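HIGH affinity ribose transport protein RBSD (Bacillus subtilis, PDB 1OGE) catalyses the interconversion of the beta-pyranose and beta-furanose forms of D-ribose as a homodecamer, a dimer of two pentamers. Local coordinates at the 5-O-phosphono-beta-D-ribofuranose site. Residues are numbered along the deposited sequence; one frame, centred on the assembly and turned at random. Chains: chain A/B, HIGH affinity ribose transport protein RBSD.

The 5-O-phosphono-beta-D-ribofuranose site. Residues chain A 28, 30-32, 98, 102, 119-120, 122; chain B 20, 129, 131. With RP5 (5-O-phosphono-beta-D-ribofuranose), chain C.
A:Tyr120 takes up a left-handed backbone conformation (phi 50°) in the loop before strand 123-127, and its amide N points its N-H at the ribose 3-hydroxyl RP5 O3 over 2.9 Å. This is the substrate pocket of the pyranase, shared by two subunits and holding ribose 5-phosphate (RP5), which is itself poorly ordered. A:Asp28 suits a vicinal diol because each carboxylate oxygen takes one hydroxyl: A:Asp28 OD2 accepts from RP5 O2 at 2.6 Å through its syn lone pair, while OD1 meets RP5 O3 from above the carboxylate plane. Its chi1 of 55° places CG between backbone N and carbonyl carbon, and OD2 also accepts the amides of A:Gly30 and A:Leu31, which fix the carboxylate's rotation. An alanine here would probably weaken recognition of the diol and loosen the A:Gly30–A:Leu31 loop. A:His98, starting helix 98-104, suits a hydroxyl because imidazole can donate or accept; its NE2 hydrogen-bonds the anomeric RP5 O1 at the ring's edge (2.7 Å), and A:Tyr120 CD2 covers one face near the rim. From the neighbouring subunit, B:His20, the likely proton donor, directs ND1 to the ring oxygen RP5 O4 (3.0 Å), 23° out of its imidazole plane, and may assist ring opening. B:Val129 CG2 lies over the centre of B:Phe131, whose flat apolar ring packs at the subunit boundary, edge toward A:Asp28 OD2. The phenol of A:Tyr120 suits the phosphate, its OH hydrogen-bonding RP5 O3X at 2.7 Å.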
ATOM      1  N   ASP A  28     -27.796   5.191  12.957  1.00 33.49           N
ATOM      2  CA  ASP A  28     -27.844   5.712  14.308  1.00 33.61           C
ATOM      3  C   ASP A  28     -26.486   5.312  14.889  1.00 33.94           C
ATOM      4  O   ASP A  28     -25.695   4.660  14.209  1.00 33.51           O
ATOM      5  CB  ASP A  28     -29.011   5.090  15.092  1.00 35.36           C
ATOM      6  CG  ASP A  28     -28.976   3.567  15.111  1.00 36.61           C
ATOM      7  OD1 ASP A  28     -30.046   2.955  14.889  1.00 34.83           O
ATOM      8  OD2 ASP A  28     -27.895   2.989  15.360  1.00 34.31           O
ATOM      9  N   GLY A  30     -25.608   3.036  16.828  1.00 31.29           N
ATOM     10  CA  GLY A  30     -25.378   1.625  17.086  1.00 31.25           C
ATOM     11  C   GLY A  30     -25.281   0.668  15.912  1.00 30.97           C
ATOM     12  O   GLY A  30     -24.805  -0.454  16.080  1.00 30.42           O
ATOM     13  N   LEU A  31     -25.723   1.085  14.732  1.00 29.49           N
ATOM     14  CA  LEU A  31     -25.677   0.203  13.574  1.00 31.17           C
ATOM     15  C   LEU A  31     -24.262  -0.282  13.247  1.00 32.25           C
ATOM     16  O   LEU A  31     -23.340   0.521  13.106  1.00 31.55           O
ATOM     17  CB  LEU A  31     -26.238   0.902  12.337  1.00 31.99           C
ATOM     18  CG  LEU A  31     -26.337  -0.025  11.120  1.00 33.13           C
ATOM     19  CD1 LEU A  31     -27.501  -0.972  11.333  1.00 35.03           C
ATOM     20  CD2 LEU A  31     -26.537   0.773   9.836  1.00 34.89           C
ATOM     21  N   PRO A  32     -24.077  -1.607  13.131  1.00 31.58           N
ATOM     22  CA  PRO A  32     -22.758  -2.164  12.806  1.00 31.90           C
ATOM     23  C   PRO A  32     -22.481  -1.909  11.318  1.00 31.78           C
ATOM     24  O   PRO A  32     -23.414  -1.866  10.508  1.00 31.10           O
ATOM     25  CB  PRO A  32     -22.930  -3.648  13.112  1.00 31.08           C
ATOM     26  CG  PRO A  32     -24.374  -3.887  12.725  1.00 31.39           C
ATOM     27  CD  PRO A  32     -25.062  -2.684  13.350  1.00 31.07           C
ATOM     28  N   HIS A  98     -35.424  -5.504  10.095  1.00 51.14           N
ATOM     29  CA  HIS A  98     -34.099  -5.006  10.424  1.00 50.85           C
ATOM     30  C   HIS A  98     -33.011  -5.968   9.951  1.00 51.38           C
ATOM     31  O   HIS A  98     -31.928  -5.544   9.547  1.00 51.80           O
ATOM     32  CB  HIS A  98     -33.978  -4.794  11.933  1.00 49.54           C
ATOM     33  CG  HIS A  98     -32.699  -4.140  12.343  1.00 48.56           C
ATOM     34  ND1 HIS A  98     -32.315  -2.901  11.878  1.00 47.28           N
ATOM     35  CD2 HIS A  98     -31.710  -4.554  13.170  1.00 48.36           C
ATOM     36  CE1 HIS A  98     -31.145  -2.579  12.401  1.00 47.44           C
ATOM     37  NE2 HIS A  98     -30.758  -3.565  13.189  1.00 47.13           N
ATOM     38  N   LYS A 102     -29.909  -4.964   7.372  1.00 45.49           N
ATOM     39  CA  LYS A 102     -28.470  -5.071   7.598  1.00 45.40           C
ATOM     40  C   LYS A 102     -27.752  -5.794   6.461  1.00 44.62           C
ATOM     41  O   LYS A 102     -26.612  -5.463   6.134  1.00 44.24           O
ATOM     42  CB  LYS A 102     -28.196  -5.768   8.934  1.00 44.86           C
ATOM     43  CG  LYS A 102     -28.167  -4.800  10.108  1.00 46.97           C
ATOM     44  CD  LYS A 102     -28.913  -5.326  11.321  1.00 50.24           C
ATOM     45  CE  LYS A 102     -28.292  -6.588  11.886  1.00 50.62           C
ATOM     46  NZ  LYS A 102     -29.092  -7.089  13.037  1.00 51.47           N
ATOM     47  N   PRO A 119     -33.693   3.726  18.659  1.00 47.47           N
ATOM     48  CA  PRO A 119     -33.870   2.452  17.957  1.00 46.92           C
ATOM     49  C   PRO A 119     -34.273   2.539  16.490  1.00 46.57           C
ATOM     50  O   PRO A 119     -35.152   3.318  16.111  1.00 45.05           O
ATOM     51  CB  PRO A 119     -34.942   1.746  18.790  1.00 47.80           C
ATOM     52  CG  PRO A 119     -34.695   2.270  20.164  1.00 48.17           C
ATOM     53  CD  PRO A 119     -34.476   3.739  19.909  1.00 47.89           C
ATOM     54  N   TYR A 120     -33.617   1.712  15.681  1.00 45.94           N
ATOM     55  CA  TYR A 120     -33.876   1.604  14.252  1.00 44.19           C
ATOM     56  C   TYR A 120     -33.908   2.909  13.454  1.00 42.53           C
ATOM     57  O   TYR A 120     -34.602   3.012  12.437  1.00 41.91           O
ATOM     58  CB  TYR A 120     -35.172   0.820  14.040  1.00 47.04           C
ATOM     59  CG  TYR A 120     -35.225  -0.446  14.871  1.00 48.63           C
ATOM     60  CD1 TYR A 120     -35.678  -0.417  16.191  1.00 50.49           C
ATOM     61  CD2 TYR A 120     -34.776  -1.661  14.355  1.00 49.07           C
ATOM     62  CE1 TYR A 120     -35.679  -1.569  16.980  1.00 50.30           C
ATOM     63  CE2 TYR A 120     -34.770  -2.818  15.135  1.00 50.15           C
ATOM     64  CZ  TYR A 120     -35.224  -2.764  16.445  1.00 51.20           C
ATOM     65  OH  TYR A 120     -35.220  -3.903  17.219  1.00 51.14           O
ATOM     66  N   ASN A 122     -32.312   4.210  11.112  1.00 38.31           N
ATOM     67  CA  ASN A 122     -31.397   3.957  10.000  1.00 38.33           C
ATOM     68  C   ASN A 122     -32.181   3.902   8.694  1.00 38.82           C
ATOM     69  O   ASN A 122     -33.352   3.530   8.678  1.00 40.12           O
ATOM     70  CB  ASN A 122     -30.672   2.610  10.158  1.00 37.10           C
ATOM     71  CG  ASN A 122     -30.057   2.418  11.532  1.00 38.87           C
ATOM     72  OD1 ASN A 122     -30.690   1.866  12.433  1.00 41.42           O
ATOM     73  ND2 ASN A 122     -28.821   2.876  11.703  1.00 35.39           N
TER
ATOM     74  N   HIS B  20     -23.503  -2.770  17.267  1.00 31.58           N
ATOM     75  CA  HIS B  20     -24.314  -3.824  17.869  1.00 32.07           C
ATOM     76  C   HIS B  20     -24.097  -5.191  17.207  1.00 31.80           C
ATOM     77  O   HIS B  20     -24.260  -5.345  15.994  1.00 30.56           O
ATOM     78  CB  HIS B  20     -25.795  -3.457  17.791  1.00 32.96           C
ATOM     79  CG  HIS B  20     -26.676  -4.346  18.612  1.00 34.56           C
ATOM     80  ND1 HIS B  20     -28.000  -4.570  18.302  1.00 34.64           N
ATOM     81  CD2 HIS B  20     -26.425  -5.059  19.737  1.00 34.05           C
ATOM     82  CE1 HIS B  20     -28.527  -5.386  19.199  1.00 36.68           C
ATOM     83  NE2 HIS B  20     -27.592  -5.696  20.080  1.00 36.01           N
ATOM     84  N   VAL B 129     -25.883  -2.656  22.854  1.00 39.78           N
ATOM     85  CA  VAL B 129     -26.162  -1.305  22.384  1.00 42.76           C
ATOM     86  C   VAL B 129     -26.505  -0.412  23.575  1.00 43.92           C
ATOM     87  O   VAL B 129     -27.122  -0.865  24.540  1.00 43.37           O
ATOM     88  CB  VAL B 129     -27.308  -1.309  21.345  1.00 44.45           C
ATOM     89  CG1 VAL B 129     -28.575  -1.877  21.964  1.00 44.19           C
ATOM     90  CG2 VAL B 129     -27.528   0.104  20.807  1.00 46.45           C
ATOM     91  N   PHE B 131     -28.586   2.127  23.748  1.00 48.33           N
ATOM     92  CA  PHE B 131     -29.939   2.661  23.765  1.00 48.66           C
ATOM     93  C   PHE B 131     -30.883   1.617  23.202  1.00 50.02           C
ATOM     94  O   PHE B 131     -30.423   0.471  23.019  1.00 52.12           O
ATOM     95  CB  PHE B 131     -30.031   3.944  22.927  1.00 47.45           C
ATOM     96  CG  PHE B 131     -29.535   3.787  21.518  1.00 45.36           C
ATOM     97  CD1 PHE B 131     -28.191   3.996  21.213  1.00 44.12           C
ATOM     98  CD2 PHE B 131     -30.399   3.390  20.503  1.00 43.94           C
ATOM     99  CE1 PHE B 131     -27.716   3.811  19.920  1.00 42.60           C
ATOM    100  CE2 PHE B 131     -29.933   3.200  19.202  1.00 43.97           C
ATOM    101  CZ  PHE B 131     -28.589   3.411  18.911  1.00 43.23           C
ATOM    102  OXT PHE B 131     -32.061   1.948  22.953  1.00 53.38           O
TER
HETATM  103  C1  RP5 C1133     -28.392  -1.726  15.575  1.00 75.73           C
HETATM  104  O4  RP5 C1133     -29.092  -2.298  16.656  1.00 77.19           O
HETATM  105  C2  RP5 C1133     -28.981  -0.328  15.389  1.00 74.82           C
HETATM  106  O2  RP5 C1133     -28.371   0.572  16.300  1.00 73.06           O
HETATM  107  C3  RP5 C1133     -30.433  -0.546  15.801  1.00 75.97           C
HETATM  108  O3  RP5 C1133     -30.941   0.699  16.265  1.00 74.05           O
HETATM  109  C4  RP5 C1133     -30.330  -1.641  16.873  1.00 78.54           C
HETATM  110  C5  RP5 C1133     -31.501  -2.643  16.795  1.00 82.87           C
HETATM  111  O5  RP5 C1133     -31.376  -3.674  17.800  1.00 89.17           O
HETATM  112  P'  RP5 C1133     -31.991  -3.333  19.218  1.00 92.39           P
HETATM  113  O1X RP5 C1133     -31.803  -4.483  20.126  1.00 91.96           O
HETATM  114  O2X RP5 C1133     -31.270  -2.107  19.802  1.00 92.35           O
HETATM  115  O3X RP5 C1133     -33.485  -3.025  19.087  1.00 92.57           O
HETATM  116  O1  RP5 C1133     -28.644  -2.579  14.487  1.00 75.30           O